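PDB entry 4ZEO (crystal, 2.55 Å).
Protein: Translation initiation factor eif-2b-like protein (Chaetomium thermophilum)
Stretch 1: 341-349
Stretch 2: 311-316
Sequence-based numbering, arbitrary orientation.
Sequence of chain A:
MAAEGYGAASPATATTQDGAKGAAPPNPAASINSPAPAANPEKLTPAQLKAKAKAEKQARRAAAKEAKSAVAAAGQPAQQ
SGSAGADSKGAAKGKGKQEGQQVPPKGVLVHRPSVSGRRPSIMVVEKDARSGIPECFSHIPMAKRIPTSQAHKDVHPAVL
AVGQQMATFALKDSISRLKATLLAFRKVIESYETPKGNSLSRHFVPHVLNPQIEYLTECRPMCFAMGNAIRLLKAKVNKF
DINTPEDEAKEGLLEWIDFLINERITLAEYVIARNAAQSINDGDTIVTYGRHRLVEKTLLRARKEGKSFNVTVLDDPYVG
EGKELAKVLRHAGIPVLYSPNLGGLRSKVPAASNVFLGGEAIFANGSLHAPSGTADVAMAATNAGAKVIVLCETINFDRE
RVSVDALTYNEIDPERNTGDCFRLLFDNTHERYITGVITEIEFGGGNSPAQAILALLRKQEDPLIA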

# COMPACT_ATOMS: atom_id res chain seq x y z
N ASN A 341 -9.25 -16.48 14.71
CA ASN A 341 -10.53 -15.84 14.43
C ASN A 341 -10.79 -14.59 15.26
O ASN A 341 -9.95 -14.17 16.04
CB ASN A 341 -11.66 -16.82 14.65
CG ASN A 341 -11.54 -17.54 15.96
OD1 ASN A 341 -11.56 -16.93 17.03
ND2 ASN A 341 -11.46 -18.87 15.90
N LEU A 342 -11.95 -13.99 15.05
CA LEU A 342 -12.39 -12.82 15.81
C LEU A 342 -13.33 -13.21 16.95
O LEU A 342 -14.14 -12.41 17.41
CB LEU A 342 -13.06 -11.81 14.88
CG LEU A 342 -12.15 -11.16 13.83
CD1 LEU A 342 -12.85 -10.01 13.10
CD2 LEU A 342 -10.86 -10.66 14.45
N GLY A 343 -13.29 -14.47 17.38
CA GLY A 343 -14.13 -14.90 18.49
C GLY A 343 -13.68 -14.27 19.79
O GLY A 343 -12.48 -14.15 20.04
N GLY A 344 -14.63 -13.86 20.62
CA GLY A 344 -14.34 -13.25 21.91
C GLY A 344 -13.55 -11.96 21.74
O GLY A 344 -12.61 -11.68 22.50
N LEU A 345 -13.95 -11.16 20.76
CA LEU A 345 -13.21 -9.95 20.40
C LEU A 345 -13.03 -8.92 21.51
O LEU A 345 -11.94 -8.38 21.69
CB LEU A 345 -13.93 -9.30 19.22
CG LEU A 345 -13.20 -8.28 18.37
CD1 LEU A 345 -11.86 -8.77 17.95
CD2 LEU A 345 -14.06 -7.99 17.19
N ARG A 346 -14.09 -8.69 22.29
CA ARG A 346 -14.02 -7.71 23.36
C ARG A 346 -12.94 -8.08 24.40
O ARG A 346 -12.26 -7.20 24.95
CB ARG A 346 -15.38 -7.53 24.04
CG ARG A 346 -15.29 -7.15 25.49
CD ARG A 346 -16.63 -6.71 26.04
NE ARG A 346 -16.44 -5.49 26.82
CZ ARG A 346 -17.40 -4.65 27.19
NH1 ARG A 346 -18.67 -4.89 26.90
NH2 ARG A 346 -17.08 -3.57 27.89
N SER A 347 -12.81 -9.37 24.66
CA SER A 347 -11.74 -9.90 25.50
C SER A 347 -10.34 -9.54 24.95
O SER A 347 -9.44 -9.15 25.69
CB SER A 347 -11.87 -11.42 25.61
OG SER A 347 -13.15 -11.77 26.11
N LYS A 348 -10.15 -9.74 23.65
CA LYS A 348 -8.86 -9.60 22.98
C LYS A 348 -8.35 -8.14 22.90
O LYS A 348 -7.15 -7.91 22.72
CB LYS A 348 -8.92 -10.18 21.56
CG LYS A 348 -9.46 -11.60 21.50
CD LYS A 348 -8.74 -12.55 22.39
CE LYS A 348 -9.20 -13.99 22.12
NZ LYS A 348 -9.83 -14.12 20.78
N VAL A 349 -9.28 -7.18 22.89
CA VAL A 349 -8.89 -5.77 22.79
C VAL A 349 -9.24 -4.94 24.05
O VAL A 349 -10.25 -4.26 24.07
CB VAL A 349 -9.56 -5.10 21.57
CG1 VAL A 349 -8.80 -3.88 21.18
CG2 VAL A 349 -9.60 -6.05 20.42
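Stretch 2 (311-316) VTVLDD

Stretch 2 is the end of a β-strand, and it lies along a turn and a short helix. Residues 311 to 314 keep extended backbone angles, and after Leu-314 the chain continues as loop through Asp-315 and Asp-316. Stretch 1 begins extended at Asn-341, folds through a type II turn from Leu-342 to Leu-345, and then makes one short helical run, 345 to 348. The two segments run in opposite senses: the start of stretch 1, Asn-341, sits by Asp-315, CA to CA 4.9 Å, while its helical end, Lys-348, faces Thr-312 earlier on the strand, CA to CA 7.6 Å. No direct hydrogen bond joins them, so the fit rests on side-chain packing, one close backbone approach and a water.

Leu-314 is the centre of the contact and covers more surface than any other residue. Its CA-to-CB bond points toward stretch 1, and with chi1 in m and chi2 in t the side chain meets four residues there. Leu-342 comes sideways off its backbone but sends its end inward, its CD2 reaching 4.0 Å from Leu-314 CB. Leu-345 does likewise, with its CD1 3.9 Å from Leu-314 CD1. Leu-314 CD2 lies 3.8 Å from Lys-348 CB and 4.2 Å from the Asn-341 carbonyl O. One leucine is thus received by the turn and the helix together, and the alternation of the strand keeps its neighbour Val-313 out of reach.

Lys-348 shows how a charged residue can serve an apolar contact. Its CA-to-CB bond points toward the strand and its first carbons pack on Leu-314, yet the chain bends, chi1 and chi2 both m, and carries NZ back to the carbonyl O of Gly-343 at 2.8 Å. The amine is therefore bound within its own stretch while the aliphatic base does the packing. The backbone of Lys-348 reaches the strand through water 1, which donates to Lys-348 O at 2.9 Å and lies 2.6 Å from Thr-312 OG1. Thr-312, two residues before Leu-314, also points toward the helix; its CG2 comes only to 4.5 Å from Lys-348 O, and the water spans a gap that the side chain does not close.

At the other end, Asp-315 makes its contact through its backbone. Its CA-to-CB bond points away, and both carboxylate oxygens are hydrogen-bonded elsewhere in the structure, but its carbonyl O lies 3.3 Å from Asn-341 CA in a CA-H...O contact. The side chain of Asn-341 also starts away from the strand and turns to its own segment, where OD1 accepts a hydrogen bond from Gly-343 N at 3.0 Å. Gly-344, with phi at 61°, is the third residue of the turn, a position in type II turns that favours glycine, and it also occupies the N-cap position of the helix. The rule to take away is economical: one inward leucine, a receiving surface built from a turn and a helix, and polar side chains, such as those of Lys-348 and Asp-315, that find their partners away from the apolar centre.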

# COMPACT_ATOMS: atom_id res chain seq x y z
N VAL A 311 2.40 -8.73 21.68
CA VAL A 311 1.57 -8.58 20.49
C VAL A 311 0.47 -9.63 20.45
O VAL A 311 0.70 -10.81 20.69
CB VAL A 311 2.43 -8.65 19.21
CG1 VAL A 311 1.55 -8.65 17.99
CG2 VAL A 311 3.41 -7.49 19.18
N THR A 312 -0.74 -9.16 20.19
CA THR A 312 -1.86 -10.05 19.96
C THR A 312 -2.17 -9.99 18.49
O THR A 312 -2.39 -8.93 17.93
CB THR A 312 -3.11 -9.65 20.81
OG1 THR A 312 -2.84 -9.91 22.19
CG2 THR A 312 -4.34 -10.46 20.38
N VAL A 313 -2.15 -11.15 17.84
CA VAL A 313 -2.46 -11.22 16.43
C VAL A 313 -3.78 -11.95 16.22
O VAL A 313 -3.93 -13.11 16.57
CB VAL A 313 -1.34 -11.92 15.63
CG1 VAL A 313 -1.69 -11.93 14.15
CG2 VAL A 313 -0.03 -11.19 15.84
N LEU A 314 -4.72 -11.22 15.64
CA LEU A 314 -6.05 -11.74 15.37
C LEU A 314 -6.08 -12.12 13.89
O LEU A 314 -5.29 -11.58 13.11
CB LEU A 314 -7.11 -10.70 15.71
CG LEU A 314 -7.18 -10.16 17.15
CD1 LEU A 314 -8.07 -8.93 17.22
CD2 LEU A 314 -7.71 -11.21 18.08
N ASP A 315 -6.94 -13.05 13.48
CA ASP A 315 -6.92 -13.45 12.08
C ASP A 315 -8.29 -13.69 11.48
O ASP A 315 -9.31 -13.71 12.18
CB ASP A 315 -6.08 -14.71 11.88
CG ASP A 315 -5.15 -14.61 10.67
OD1 ASP A 315 -4.25 -15.47 10.57
OD2 ASP A 315 -5.32 -13.71 9.81
N ASP A 316 -8.29 -13.82 10.16
CA ASP A 316 -9.44 -14.30 9.39
C ASP A 316 -9.22 -15.80 9.24
O ASP A 316 -8.20 -16.22 8.68
CB ASP A 316 -9.50 -13.59 8.03
CG ASP A 316 -10.71 -13.98 7.19
OD1 ASP A 316 -11.22 -15.11 7.28
OD2 ASP A 316 -11.13 -13.14 6.38
O HOH W 1 -4.66 -8.95 23.72